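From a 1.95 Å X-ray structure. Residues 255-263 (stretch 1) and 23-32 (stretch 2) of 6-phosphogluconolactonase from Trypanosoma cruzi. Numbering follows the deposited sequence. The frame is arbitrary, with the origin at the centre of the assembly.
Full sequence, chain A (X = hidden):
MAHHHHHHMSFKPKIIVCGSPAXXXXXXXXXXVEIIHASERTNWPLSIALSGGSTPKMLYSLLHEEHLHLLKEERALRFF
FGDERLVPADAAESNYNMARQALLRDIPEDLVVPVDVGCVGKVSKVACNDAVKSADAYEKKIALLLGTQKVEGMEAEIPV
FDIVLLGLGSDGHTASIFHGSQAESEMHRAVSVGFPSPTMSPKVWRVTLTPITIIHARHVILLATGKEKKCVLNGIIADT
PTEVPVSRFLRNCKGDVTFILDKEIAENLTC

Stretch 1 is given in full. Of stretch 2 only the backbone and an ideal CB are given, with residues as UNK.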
# COMPACT_ATOMS: atom_id res chain seq x y z
N GLY A 255 10.80 1.03 -9.30
CA GLY A 255 10.80 2.45 -8.91
C GLY A 255 11.75 2.74 -7.76
O GLY A 255 12.59 1.88 -7.42
N ASP A 256 11.55 3.90 -7.14
CA ASP A 256 12.32 4.41 -5.98
C ASP A 256 11.70 3.84 -4.70
O ASP A 256 10.55 4.24 -4.38
CB ASP A 256 12.38 5.94 -6.01
CG ASP A 256 12.56 6.58 -4.65
OD1 ASP A 256 11.62 7.27 -4.18
OD2 ASP A 256 13.60 6.33 -4.01
N VAL A 257 12.43 2.97 -3.99
CA VAL A 257 11.95 2.23 -2.80
C VAL A 257 12.54 2.84 -1.54
O VAL A 257 13.76 2.92 -1.46
CB VAL A 257 12.27 0.72 -2.87
CG1 VAL A 257 11.82 -0.02 -1.62
CG2 VAL A 257 11.63 0.10 -4.09
N THR A 258 11.69 3.20 -0.59
CA THR A 258 12.08 3.71 0.75
C THR A 258 11.47 2.82 1.82
O THR A 258 10.26 2.65 1.78
CB THR A 258 11.65 5.16 0.99
OG1 THR A 258 12.06 5.91 -0.15
CG2 THR A 258 12.25 5.80 2.22
N PHE A 259 12.31 2.23 2.68
CA PHE A 259 11.91 1.51 3.92
C PHE A 259 12.12 2.47 5.09
O PHE A 259 13.24 3.02 5.27
CB PHE A 259 12.72 0.22 4.11
CG PHE A 259 12.37 -0.95 3.21
CD1 PHE A 259 12.87 -2.20 3.49
CD2 PHE A 259 11.62 -0.79 2.06
CE1 PHE A 259 12.60 -3.29 2.68
CE2 PHE A 259 11.31 -1.88 1.26
CZ PHE A 259 11.79 -3.13 1.57
N ILE A 260 11.05 2.74 5.84
CA ILE A 260 11.07 3.62 7.03
C ILE A 260 10.84 2.71 8.23
O ILE A 260 9.79 2.05 8.31
CB ILE A 260 10.04 4.77 6.87
CG1 ILE A 260 10.21 5.49 5.52
CG2 ILE A 260 10.08 5.74 8.04
CD1 ILE A 260 9.25 6.67 5.33
N LEU A 261 11.86 2.60 9.08
CA LEU A 261 11.95 1.60 10.17
C LEU A 261 12.12 2.28 11.53
O LEU A 261 12.67 3.41 11.59
CB LEU A 261 13.15 0.71 9.87
CG LEU A 261 13.21 0.13 8.46
CD1 LEU A 261 14.46 -0.71 8.30
CD2 LEU A 261 11.97 -0.70 8.18
N ASP A 262 11.74 1.58 12.60
CA ASP A 262 12.13 1.92 13.99
C ASP A 262 13.46 1.20 14.28
O ASP A 262 13.88 0.36 13.46
CB ASP A 262 11.00 1.63 14.98
CG ASP A 262 10.82 0.17 15.38
OD1 ASP A 262 11.14 -0.73 14.56
OD2 ASP A 262 10.36 -0.06 16.52
N LYS A 263 14.09 1.53 15.41
CA LYS A 263 15.38 0.96 15.88
C LYS A 263 15.21 -0.55 16.08
O LYS A 263 16.06 -1.29 15.60
CB LYS A 263 15.82 1.60 17.20
CG LYS A 263 16.22 3.07 17.11
CD LYS A 263 17.57 3.27 16.45
CE LYS A 263 18.10 4.68 16.62
NZ LYS A 263 18.40 5.29 15.30
N UNK A 23 8.03 8.58 15.29
CA UNK A 23 8.71 9.47 14.32
C UNK A 23 8.48 8.96 12.88
O UNK A 23 8.79 9.70 11.95
CB UNK A 23 10.21 9.55 14.62
N UNK A 24 7.96 7.74 12.70
CA UNK A 24 7.80 7.13 11.36
C UNK A 24 6.79 7.94 10.53
O UNK A 24 7.14 8.22 9.35
CB UNK A 24 7.34 5.68 11.48
N UNK A 25 5.63 8.32 11.09
CA UNK A 25 4.59 9.07 10.33
C UNK A 25 5.19 10.37 9.81
O UNK A 25 4.90 10.72 8.66
CB UNK A 25 3.37 9.36 11.20
N UNK A 26 6.01 11.04 10.63
CA UNK A 26 6.70 12.30 10.30
C UNK A 26 7.62 12.13 9.11
O UNK A 26 7.58 12.98 8.20
CB UNK A 26 7.50 12.81 11.50
N UNK A 27 8.43 11.08 9.10
CA UNK A 27 9.35 10.77 7.95
C UNK A 27 8.54 10.38 6.70
O UNK A 27 8.94 10.76 5.62
CB UNK A 27 10.31 9.64 8.31
N UNK A 28 7.44 9.66 6.85
CA UNK A 28 6.62 9.19 5.71
C UNK A 28 5.95 10.39 5.05
O UNK A 28 6.00 10.52 3.82
CB UNK A 28 5.57 8.17 6.16
N UNK A 29 5.39 11.26 5.87
CA UNK A 29 4.80 12.55 5.45
C UNK A 29 5.82 13.39 4.68
O UNK A 29 5.48 13.88 3.56
CB UNK A 29 4.29 13.33 6.66
N UNK A 30 7.06 13.49 5.17
CA UNK A 30 8.13 14.30 4.53
C UNK A 30 8.42 13.71 3.14
O UNK A 30 8.50 14.47 2.14
CB UNK A 30 9.40 14.32 5.38
N UNK A 31 8.58 12.39 3.08
CA UNK A 31 8.86 11.66 1.82
C UNK A 31 7.71 11.95 0.82
O UNK A 31 8.03 12.29 -0.31
CB UNK A 31 9.00 10.16 2.07
N UNK A 32 6.45 11.74 1.22
CA UNK A 32 5.29 11.97 0.31
C UNK A 32 5.30 13.41 -0.22
O UNK A 32 5.20 13.60 -1.44
CB UNK A 32 3.97 11.69 1.03

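The helix of stretch 2 runs nearly antiparallel to the strand of stretch 1, at 163° between directions and 8.8 Å between axes. Asp256, Thr258 and Ile260 point their CA-to-CB bonds toward the helix. They offer a carboxylate, a hydroxyl and an apolar side chain.

Position 23 points sideways, and its ideal CB has nothing of stretch 1 within 5.5 Å. Many residues would fit, polar ones included. It is Glu23, which makes no contact with the strand.

Position 24 also points sideways, but its ideal CB lies 4.4 Å from Ile260 CG2. An apolar side chain long enough to reach the strand would suit, such as leucine, isoleucine or methionine. It is Leu24, and its end comes nearer than its CB bond suggests. Leu24 CG packs 3.9 Å from Ile260 CG2. Leu24 CD2 lies 3.4 Å from the backbone Ile260 O, and Leu24 CD1 lies 4.1 Å from Asp262 CB.

Position 25 points away, so stretch 1 sets no demand. It is Ser25.

Position 26 has ordinary helical angles (-61/-47) and room for a CB. Nothing in stretch 1 requires glycine, and alanine or a polar residue would be equally compatible. It is Gly26.

Position 27 points toward the strand, with its ideal CB 3.9 Å from Ile260 CG2. A compact apolar residue is a natural choice: valine, alanine or perhaps isoleucine. It is Val27. Val27 CG1 packs 3.7 Å from Ile260 CD1.

Position 28 points sideways. Ile260 CD1 is already 3.7 Å from its CA and 4.1 Å from its ideal CB. The backbone is close here, so a small residue such as alanine, serine or glycine suits it. It is Ala28, and Ile260 CD1 rests against it.

Position 29 points away and is unconstrained by stretch 1. It is Cys29.

Position 30 has nothing of stretch 1 near its ideal CB. Many residues would do. It is Lys30, extended and clear of the strand.

Position 31 points toward the strand. Its ideal CB is 4.8 Å from Ile260 CD1, and the Thr258 hydroxyl and Asp256 carboxylate lie further out. A long side chain with a polar or positive end fits: lysine, arginine or glutamine. It is Lys31. Lys31 CE lies 3.2 Å from Thr258 OG1. Lys31 NZ is 4.2 Å from Asp256 OD1, too far for a salt bridge. A water joins the groups instead: its O accepts from Lys31 NZ (2.8 Å), donates to Asp256 OD2 (2.8 Å) and hydrogen-bonds Thr258 OG1 (2.7 Å).

Position 32 is out of reach of stretch 1, which leaves the choice open. It is Ile32.

Stretch 2, residues 23-32: ELSGVACKKI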
# COMPACT_ATOMS: atom_id res chain seq x y z
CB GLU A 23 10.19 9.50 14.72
CG GLU A 23 11.05 10.60 14.08
CD GLU A 23 12.56 10.36 14.24
OE1 GLU A 23 13.34 10.76 13.33
OE2 GLU A 23 12.95 9.75 15.28
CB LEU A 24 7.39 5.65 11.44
CG LEU A 24 8.56 4.66 11.51
CD1 LEU A 24 9.08 4.57 12.92
CD2 LEU A 24 8.18 3.29 10.99
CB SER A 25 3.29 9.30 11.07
OG SER A 25 3.49 9.63 12.44
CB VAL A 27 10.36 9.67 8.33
CG1 VAL A 27 11.22 9.29 7.14
CG2 VAL A 27 11.24 10.12 9.50
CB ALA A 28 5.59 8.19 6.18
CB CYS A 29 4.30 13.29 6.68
SG CYS A 29 3.42 14.80 6.23
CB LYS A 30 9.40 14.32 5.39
CG LYS A 30 10.55 15.17 4.84
CD LYS A 30 11.71 15.34 5.80
CE LYS A 30 12.78 16.29 5.29
NZ LYS A 30 13.97 16.35 6.18
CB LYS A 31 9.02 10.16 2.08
CG LYS A 31 9.47 9.36 0.86
CD LYS A 31 10.63 10.01 0.13
CE LYS A 31 11.63 9.04 -0.44
NZ LYS A 31 12.76 9.78 -1.05
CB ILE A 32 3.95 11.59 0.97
CG1 ILE A 32 3.82 10.08 1.17
CG2 ILE A 32 2.77 12.13 0.16
CD1 ILE A 32 2.87 9.71 2.29
O HOH W 1 13.94 7.32 -1.42
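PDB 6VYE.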